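PDB 5JOQ: Lmo2184 protein from Listeria monocytogenes serovar 1/2a, which probably binds heme as the substrate-binding lipoprotein of an ABC transporter involved in iron uptake. Local coordinates for residues Met238-Glu241 / Glu242-Asn246. Residues are numbered along the deposited sequence; the frame is centred on the assembly and turned at random.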
loop_
_atom_site.group_PDB
_atom_site.type_symbol
_atom_site.label_atom_id
_atom_site.label_comp_id
_atom_site.label_asym_id
_atom_site.label_seq_id
_atom_site.Cartn_x
_atom_site.Cartn_y
_atom_site.Cartn_z
ATOM N N MET A 238 2.644 -1.010 11.610
ATOM C CA MET A 238 2.240 0.284 12.093
ATOM C C MET A 238 0.810 0.171 12.643
ATOM O O MET A 238 0.493 0.706 13.681
ATOM C CB MET A 238 2.327 1.258 10.919
ATOM C CG MET A 238 1.952 2.692 11.157
ATOM S SD MET A 238 2.513 3.775 9.823
ATOM C CE MET A 238 1.633 3.159 8.409
ATOM N N PHE A 239 -0.042 -0.561 11.935
ATOM C CA PHE A 239 -1.410 -0.745 12.376
ATOM C C PHE A 239 -1.406 -1.479 13.715
ATOM O O PHE A 239 -2.173 -1.166 14.577
ATOM C CB PHE A 239 -2.230 -1.568 11.387
ATOM C CG PHE A 239 -2.524 -0.887 10.073
ATOM C CD1 PHE A 239 -2.313 0.466 9.868
ATOM C CD2 PHE A 239 -3.053 -1.627 9.044
ATOM C CE1 PHE A 239 -2.604 1.032 8.645
ATOM C CE2 PHE A 239 -3.348 -1.065 7.832
ATOM C CZ PHE A 239 -3.130 0.268 7.635
ATOM N N ASP A 240 -0.517 -2.455 13.849
ATOM C CA ASP A 240 -0.402 -3.240 15.087
ATOM C C ASP A 240 -0.127 -2.323 16.265
ATOM O O ASP A 240 -0.735 -2.464 17.340
ATOM C CB ASP A 240 0.705 -4.298 14.953
ATOM C CG ASP A 240 0.997 -5.022 16.292
ATOM O OD1 ASP A 240 0.085 -5.688 16.814
ATOM O OD2 ASP A 240 2.117 -4.846 16.827
ATOM N N GLU A 241 0.822 -1.385 16.102
ATOM C CA GLU A 241 1.071 -0.429 17.177
ATOM C C GLU A 241 -0.169 0.414 17.479
ATOM O O GLU A 241 -0.413 0.772 18.633
ATOM C CB GLU A 241 2.234 0.516 16.832
ATOM C CG GLU A 241 3.543 -0.154 16.566
ATOM C CD GLU A 241 4.191 -0.788 17.793
ATOM O OE1 GLU A 241 3.853 -0.483 18.963
ATOM O OE2 GLU A 241 5.096 -1.593 17.557
ATOM N N GLU A 242 -0.937 0.780 16.454
ATOM C CA GLU A 242 -2.102 1.622 16.704
ATOM C C GLU A 242 -3.175 0.859 17.487
ATOM O O GLU A 242 -3.772 1.395 18.431
ATOM C CB GLU A 242 -2.666 2.138 15.373
ATOM C CG GLU A 242 -3.687 3.302 15.582
ATOM C CD GLU A 242 -5.089 2.855 16.102
ATOM O OE1 GLU A 242 -5.561 1.749 15.763
ATOM O OE2 GLU A 242 -5.721 3.651 16.842
ATOM N N PHE A 243 -3.386 -0.405 17.133
ATOM C CA PHE A 243 -4.400 -1.245 17.788
ATOM C C PHE A 243 -4.206 -1.281 19.299
ATOM O O PHE A 243 -5.176 -1.120 20.063
ATOM C CB PHE A 243 -4.311 -2.654 17.183
ATOM C CG PHE A 243 -5.567 -3.522 17.312
ATOM C CD1 PHE A 243 -6.549 -3.505 16.306
ATOM C CD2 PHE A 243 -5.688 -4.432 18.347
ATOM C CE1 PHE A 243 -7.688 -4.371 16.383
ATOM C CE2 PHE A 243 -6.803 -5.308 18.431
ATOM C CZ PHE A 243 -7.797 -5.267 17.459
ATOM N N LYS A 244 -2.943 -1.442 19.753
ATOM C CA LYS A 244 -2.608 -1.537 21.173
ATOM C C LYS A 244 -2.874 -0.255 21.955
ATOM O O LYS A 244 -2.946 -0.310 23.193
ATOM C CB LYS A 244 -1.115 -1.899 21.352
ATOM C CG LYS A 244 -0.725 -3.243 20.739
ATOM C CD LYS A 244 0.758 -3.605 21.012
ATOM C CE LYS A 244 1.721 -2.960 20.031
ATOM N NZ LYS A 244 3.168 -3.210 20.382
ATOM N N THR A 245 -2.919 0.908 21.301
ATOM C CA THR A 245 -3.166 2.181 22.002
ATOM C C THR A 245 -4.623 2.608 21.967
ATOM O O THR A 245 -4.978 3.614 22.592
ATOM C CB THR A 245 -2.365 3.320 21.373
ATOM O OG1 THR A 245 -2.987 3.659 20.109
ATOM C CG2 THR A 245 -0.924 2.893 21.166
ATOM N N ASN A 246 -5.454 1.894 21.227
ATOM C CA ASN A 246 -6.800 2.331 20.905
ATOM C C ASN A 246 -7.764 1.884 22.000
ATOM O O ASN A 246 -7.946 0.679 22.204
ATOM C CB ASN A 246 -7.186 1.722 19.555
ATOM C CG ASN A 246 -8.440 2.321 18.982
ATOM O OD1 ASN A 246 -9.348 2.749 19.722
ATOM N ND2 ASN A 246 -8.518 2.339 17.642
HETATM O O HOH W 1 -5.164 -0.720 14.474
HETATM O O HOH W 2 3.146 -6.321 18.889
HETATM O O HOH W 3 5.757 -3.618 18.872
#
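Successive backbone bonds of an alpha-helix, from Glu242 N to Met238 O and from Phe243 N to Phe239 O (2.9 Å), link residues 238-241 to 242-244 near the C-terminal end of helix 233-245, and a third, from Lys244 N to Asp240 O, is weak at 3.4 Å. This part of the periplasmic-binding-protein fold illustrates the i to i+3 salt bridge along a helix, with a second acid, four residues back, merely near the amine. Lys244 runs back over the carbonyl of Asp240, and its chain bends at chi3 (-83°), which brings CE and NZ alongside the carboxylate of Glu241. The salt bridge is 3.1 Å from NZ to Glu241 OE1, the amine approaching from above the carboxylate plane, 52° out of it. A water bridges the same two groups, donating to Glu241 OE2 and accepting from Lys244 NZ. Asp240 OD2 stays 4.1 Å from Lys244 NZ, beyond a salt bridge, though a water links them weakly; its carboxylate pairs with Arg226 through OD1 and with Lys237 through OD2. Arg226 also makes a cation-pi contact with the ring of Phe243, which stacks on Trp249 of the following helix. Elsewhere on the helix surface, a second subunit packs against Met238, Glu241, Glu242 and Thr245. Another water, at the edge of the Phe243 ring, donates to both Phe239 O and Glu242 OE1. Toward the C-terminal end, Glu242 O accepts from both Thr245 N and Thr245 OG1, the latter at 2.9 Å, while the methyl CG2 of Thr245 rests 3.3 Å from Glu241 O.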